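Local structure of GP37 (Pseudomonas phage phikz, 5FT0) at residues 95-101 against 168-173; 161-165 against 228-232. The protein inhibits the RNA degradosome of its bacterial host, probably by binding RNase E and so blocking the turnover of RNA during phage infection. All coordinates share one frame; numbering follows the deposited sequence.

Interaction 1 (95-101 against 168-173). With K (potassium ion), chain D.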
loop_
_atom_site.group_PDB
_atom_site.type_symbol
_atom_site.label_atom_id
_atom_site.label_comp_id
_atom_site.label_asym_id
_atom_site.label_seq_id
_atom_site.Cartn_x
_atom_site.Cartn_y
_atom_site.Cartn_z
ATOM N N ALA A 95 1.548 -21.546 15.362
ATOM C CA ALA A 95 0.595 -21.849 16.424
ATOM C C ALA A 95 -0.180 -20.606 16.848
ATOM O O ALA A 95 -1.370 -20.690 17.174
ATOM C CB ALA A 95 1.317 -22.465 17.621
ATOM N N VAL A 96 0.479 -19.444 16.859
ATOM C CA VAL A 96 -0.224 -18.198 17.150
ATOM C C VAL A 96 -1.212 -17.875 16.035
ATOM O O VAL A 96 -2.369 -17.520 16.289
ATOM C CB VAL A 96 0.779 -17.049 17.354
ATOM C CG1 VAL A 96 0.043 -15.727 17.512
ATOM C CG2 VAL A 96 1.666 -17.323 18.559
ATOM N N ILE A 97 -0.769 -18.006 14.785
ATOM C CA ILE A 97 -1.596 -17.623 13.646
ATOM C C ILE A 97 -2.802 -18.547 13.523
ATOM O O ILE A 97 -3.943 -18.089 13.391
ATOM C CB ILE A 97 -0.751 -17.618 12.360
ATOM C CG1 ILE A 97 0.374 -16.586 12.475
ATOM C CG2 ILE A 97 -1.625 -17.340 11.147
ATOM C CD1 ILE A 97 1.501 -16.792 11.486
ATOM N N CYS A 98 -2.570 -19.861 13.563
ATOM C CA CYS A 98 -3.662 -20.817 13.417
ATOM C C CYS A 98 -4.561 -20.868 14.647
ATOM O O CYS A 98 -5.671 -21.404 14.564
ATOM C CB CYS A 98 -3.108 -22.211 13.122
ATOM S SG CYS A 98 -2.168 -22.331 11.580
ATOM N N GLY A 99 -4.110 -20.332 15.779
ATOM C CA GLY A 99 -4.895 -20.292 16.995
ATOM C C GLY A 99 -5.921 -19.185 17.066
ATOM O O GLY A 99 -6.565 -19.011 18.103
ATOM N N ASN A 100 -6.092 -18.423 15.988
ATOM C CA ASN A 100 -7.069 -17.341 15.949
ATOM C C ASN A 100 -7.478 -17.135 14.500
ATOM O O ASN A 100 -6.638 -16.792 13.662
ATOM C CB ASN A 100 -6.494 -16.050 16.538
ATOM C CG ASN A 100 -7.554 -14.985 16.774
ATOM O OD1 ASN A 100 -8.555 -14.910 16.058
ATOM N ND2 ASN A 100 -7.337 -14.155 17.788
ATOM N N ASP A 101 -8.766 -17.342 14.211
ATOM C CA ASP A 101 -9.260 -17.177 12.851
ATOM C C ASP A 101 -9.152 -15.739 12.367
ATOM O O ASP A 101 -9.079 -15.511 11.155
ATOM C CB ASP A 101 -10.713 -17.650 12.761
ATOM C CG ASP A 101 -10.869 -19.118 13.108
ATOM O OD1 ASP A 101 -10.048 -19.934 12.637
ATOM O OD2 ASP A 101 -11.809 -19.454 13.860
ATOM N N LYS A 168 -7.463 -16.184 24.544
ATOM C CA LYS A 168 -7.476 -17.123 23.426
ATOM C C LYS A 168 -6.083 -17.330 22.846
ATOM O O LYS A 168 -5.762 -18.431 22.383
ATOM C CB LYS A 168 -8.437 -16.636 22.339
ATOM C CG LYS A 168 -8.520 -17.539 21.115
ATOM C CD LYS A 168 -9.527 -17.010 20.103
ATOM C CE LYS A 168 -9.622 -17.916 18.884
ATOM N NZ LYS A 168 -10.645 -17.430 17.914
ATOM N N ASN A 169 -5.241 -16.299 22.881
ATOM C CA ASN A 169 -3.930 -16.334 22.250
ATOM C C ASN A 169 -2.785 -16.293 23.251
ATOM O O ASN A 169 -1.625 -16.407 22.841
ATOM C CB ASN A 169 -3.788 -15.157 21.277
ATOM C CG ASN A 169 -5.020 -14.954 20.421
ATOM O OD1 ASN A 169 -5.207 -15.624 19.406
ATOM N ND2 ASN A 169 -5.872 -14.015 20.829
ATOM N N ALA A 170 -3.078 -16.147 24.545
ATOM C CA ALA A 170 -2.043 -15.790 25.512
ATOM C C ALA A 170 -0.940 -16.839 25.585
ATOM O O ALA A 170 0.248 -16.496 25.609
ATOM C CB ALA A 170 -2.667 -15.577 26.891
ATOM N N ASN A 171 -1.306 -18.120 25.624
ATOM C CA ASN A 171 -0.291 -19.154 25.792
ATOM C C ASN A 171 0.501 -19.384 24.509
ATOM O O ASN A 171 1.713 -19.623 24.563
ATOM C CB ASN A 171 -0.932 -20.458 26.268
ATOM C CG ASN A 171 0.099 -21.503 26.654
ATOM O OD1 ASN A 171 0.275 -22.506 25.963
ATOM N ND2 ASN A 171 0.799 -21.264 27.758
ATOM N N ASN A 172 -0.160 -19.323 23.350
ATOM C CA ASN A 172 0.562 -19.436 22.087
ATOM C C ASN A 172 1.557 -18.295 21.920
ATOM O O ASN A 172 2.677 -18.502 21.439
ATOM C CB ASN A 172 -0.419 -19.454 20.915
ATOM C CG ASN A 172 -1.211 -20.743 20.833
ATOM O OD1 ASN A 172 -0.722 -21.809 21.201
ATOM N ND2 ASN A 172 -2.443 -20.650 20.343
ATOM N N VAL A 173 1.164 -17.082 22.317
ATOM C CA VAL A 173 2.048 -15.928 22.191
ATOM C C VAL A 173 3.198 -16.023 23.187
ATOM O O VAL A 173 4.351 -15.725 22.854
ATOM C CB VAL A 173 1.242 -14.628 22.366
ATOM C CG1 VAL A 173 2.171 -13.437 22.487
ATOM C CG2 VAL A 173 0.292 -14.437 21.194
HETATM K K K D . -5.648 -17.656 11.171
HETATM O O HOH W 1 -3.262 -17.480 18.871
#

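Interaction 2 (161-165 against 228-232)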
loop_
_atom_site.group_PDB
_atom_site.type_symbol
_atom_site.label_atom_id
_atom_site.label_comp_id
_atom_site.label_asym_id
_atom_site.label_seq_id
_atom_site.Cartn_x
_atom_site.Cartn_y
_atom_site.Cartn_z
ATOM N N PHE A 161 0.454 -11.880 29.548
ATOM C CA PHE A 161 0.150 -12.185 28.155
ATOM C C PHE A 161 -1.352 -12.264 27.921
ATOM O O PHE A 161 -1.817 -12.015 26.803
ATOM C CB PHE A 161 0.830 -13.489 27.735
ATOM C CG PHE A 161 2.284 -13.327 27.387
ATOM C CD1 PHE A 161 2.665 -12.994 26.097
ATOM C CD2 PHE A 161 3.267 -13.502 28.347
ATOM C CE1 PHE A 161 3.999 -12.840 25.773
ATOM C CE2 PHE A 161 4.603 -13.349 28.028
ATOM C CZ PHE A 161 4.970 -13.019 26.740
ATOM N N GLU A 162 -2.126 -12.611 28.954
ATOM C CA GLU A 162 -3.577 -12.520 28.845
ATOM C C GLU A 162 -4.031 -11.071 28.744
ATOM O O GLU A 162 -5.026 -10.778 28.075
ATOM C CB GLU A 162 -4.247 -13.204 30.038
ATOM C CG GLU A 162 -4.077 -14.716 30.059
ATOM C CD GLU A 162 -4.733 -15.363 31.263
ATOM O OE1 GLU A 162 -5.253 -14.626 32.129
ATOM O OE2 GLU A 162 -4.730 -16.609 31.342
ATOM N N PHE A 163 -3.318 -10.156 29.401
ATOM C CA PHE A 163 -3.615 -8.739 29.240
ATOM C C PHE A 163 -3.311 -8.274 27.822
ATOM O O PHE A 163 -4.079 -7.504 27.234
ATOM C CB PHE A 163 -2.822 -7.927 30.266
ATOM C CG PHE A 163 -2.793 -6.447 29.991
ATOM C CD1 PHE A 163 -3.896 -5.654 30.260
ATOM C CD2 PHE A 163 -1.649 -5.847 29.486
ATOM C CE1 PHE A 163 -3.862 -4.291 30.017
ATOM C CE2 PHE A 163 -1.610 -4.485 29.241
ATOM C CZ PHE A 163 -2.716 -3.707 29.508
ATOM N N LEU A 164 -2.210 -8.757 27.242
ATOM C CA LEU A 164 -1.758 -8.243 25.953
ATOM C C LEU A 164 -2.646 -8.720 24.808
ATOM O O LEU A 164 -3.082 -7.916 23.976
ATOM C CB LEU A 164 -0.306 -8.652 25.703
ATOM C CG LEU A 164 0.796 -7.726 26.217
ATOM C CD1 LEU A 164 2.159 -8.243 25.781
ATOM C CD2 LEU A 164 0.574 -6.305 25.725
ATOM N N VAL A 165 -2.912 -10.025 24.736
ATOM C CA VAL A 165 -3.509 -10.610 23.538
ATOM C C VAL A 165 -4.730 -11.458 23.877
ATOM O O VAL A 165 -5.119 -12.328 23.090
ATOM C CB VAL A 165 -2.468 -11.447 22.770
ATOM C CG1 VAL A 165 -1.323 -10.571 22.291
ATOM C CG2 VAL A 165 -1.940 -12.573 23.644
ATOM N N LYS A 228 7.513 -7.170 18.502
ATOM C CA LYS A 228 6.646 -6.161 19.094
ATOM C C LYS A 228 5.230 -6.706 19.176
ATOM O O LYS A 228 4.716 -7.260 18.199
ATOM C CB LYS A 228 6.656 -4.862 18.286
ATOM C CG LYS A 228 5.750 -3.784 18.879
ATOM C CD LYS A 228 5.780 -2.492 18.076
ATOM C CE LYS A 228 5.001 -2.613 16.786
ATOM N NZ LYS A 228 4.971 -1.323 16.043
ATOM N N ILE A 229 4.609 -6.554 20.342
ATOM C CA ILE A 229 3.222 -6.940 20.559
ATOM C C ILE A 229 2.459 -5.703 21.008
ATOM O O ILE A 229 2.929 -4.958 21.877
ATOM C CB ILE A 229 3.104 -8.074 21.594
ATOM C CG1 ILE A 229 3.943 -9.272 21.148
ATOM C CG2 ILE A 229 1.649 -8.484 21.770
ATOM C CD1 ILE A 229 3.979 -10.394 22.149
ATOM N N VAL A 230 1.291 -5.481 20.411
ATOM C CA VAL A 230 0.494 -4.286 20.656
ATOM C C VAL A 230 -0.844 -4.701 21.248
ATOM O O VAL A 230 -1.532 -5.566 20.695
ATOM C CB VAL A 230 0.280 -3.468 19.368
ATOM C CG1 VAL A 230 -0.477 -2.179 19.677
ATOM C CG2 VAL A 230 1.612 -3.168 18.700
ATOM N N ARG A 231 -1.205 -4.087 22.370
ATOM C CA ARG A 231 -2.558 -4.149 22.902
ATOM C C ARG A 231 -3.190 -2.775 22.751
ATOM O O ARG A 231 -2.606 -1.772 23.173
ATOM C CB ARG A 231 -2.574 -4.569 24.370
ATOM C CG ARG A 231 -3.981 -4.722 24.933
ATOM C CD ARG A 231 -3.990 -4.532 26.437
ATOM N NE ARG A 231 -5.203 -5.061 27.055
ATOM C CZ ARG A 231 -6.257 -4.324 27.391
ATOM N NH1 ARG A 231 -6.257 -3.016 27.172
ATOM N NH2 ARG A 231 -7.314 -4.897 27.951
ATOM N N TYR A 232 -4.368 -2.730 22.142
ATOM C CA TYR A 232 -5.046 -1.469 21.907
ATOM C C TYR A 232 -5.950 -1.136 23.095
ATOM O O TYR A 232 -6.044 -1.894 24.064
ATOM C CB TYR A 232 -5.793 -1.532 20.577
ATOM C CG TYR A 232 -4.845 -1.725 19.410
ATOM C CD1 TYR A 232 -4.132 -0.652 18.887
ATOM C CD2 TYR A 232 -4.638 -2.982 18.854
ATOM C CE1 TYR A 232 -3.255 -0.820 17.834
ATOM C CE2 TYR A 232 -3.761 -3.161 17.798
ATOM C CZ TYR A 232 -3.072 -2.077 17.293
ATOM O OH TYR A 232 -2.198 -2.245 16.245
HETATM O O HOH W 2 -3.585 -7.732 21.418
#

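Interaction 1 (95-101 against 168-173)
Asn-100 donates an N-H of ND2 to Asn-169 OD1 at 3.1 Å in a somewhat bent bond, 146° at the hydrogen. The two amide planes lie only 5° apart, yet the donor reaches OD1 from the side of the carbonyl, with a C=O...N angle of 106°. A water donates to the same OD1 and to Val-96 O, so one amide oxygen takes two bonds. Lys-168, fully extended, crosses Asn-100 at about a right angle and brings CE to 3.3 Å from Gly-99 O. Val-96 CG2 packs on Asn-172 CB and the Asn-172 carbonyl (3.3 Å to O), and Val-96 CG1 makes the apolar contact with Val-173 CG2 at 3.9 Å. These residues join the C-terminal end of helix 87-98, and the turn leaving it, to the long helix 158-187. Ile-97 O in the last turn of helix 87-98 and Asn-100 O in the turn that follows bind a potassium ion, each at 2.8 Å, with Tyr-103 O as a further ligand. Both amides are positioned from outside: Asn-100 OD1 accepts from Glu-102 N, and Asn-169 ND2 donates to Val-165 O. Ile-128 of strand 122-132 touches both Val-96 and Val-173.

Interaction 2 (161-165 against 228-232)
Arg-231 lays its CD over one face of the Phe-163 ring, 3.6 Å from the centroid, a CH-pi contact. The guanidinium continues this overlap toward the rim near Phe-163 CE1, its plane turned only 4° from that of the ring. From there NE donates to the backbone carbonyl Phe-163 O at 2.7 Å; the oxygen lies at the edge of the guanidinium, in its plane, although the bond is bent to 138° at the hydrogen. An extended chain from CG to NE, with CG anti to the backbone N, carries the group from the strand across to the helix. Nearer the strand, Arg-231 CB packs on Leu-164 CD2 at 3.8 Å. A water bridges the two backbones by donating to Leu-164 O and Val-230 O.

Ile-229, also directed at the helix, sets CG2 3.7 Å from Val-165 CG1 and touches Leu-164 CD1, the side chains crossing at about a right angle. Helix 158-187 lies across strand 220-232 of the antiparallel sheet, the axes of the short segments 161-165 and 228-232 being 7.9 Å apart at 71°. Val-209 and Phe-211 of the adjacent strand 206-217 extend the apolar surface under Leu-164 and Phe-161. With one N-H tied to a main-chain carbonyl and the aliphatic carbons against an aromatic face, the hydrogen bond and the CH-pi contact together restrain how the guanidinium of Arg-231 can turn.

In the fold
Interactions 1 and 2 use successive parts of helix 158-187, and their centres lie 12 Å apart. In 168-173 the helix meets the end of helix 87-98 and the following turn, which together bind potassium; in 161-165 it lies on the sheet strand 220-232. Val-173 links the two: its CG1 is 3.6 Å from Ile-229 CD1 and 3.7 Å from Phe-161 CD1. Ala-170 CB also packs against Glu-162 CG, 3.6 Å away, and lies 3.7 Å from Phe-161 O. The ion belongs to interaction 1 alone, with the Val-165 side chain of interaction 2 about 14 Å from it.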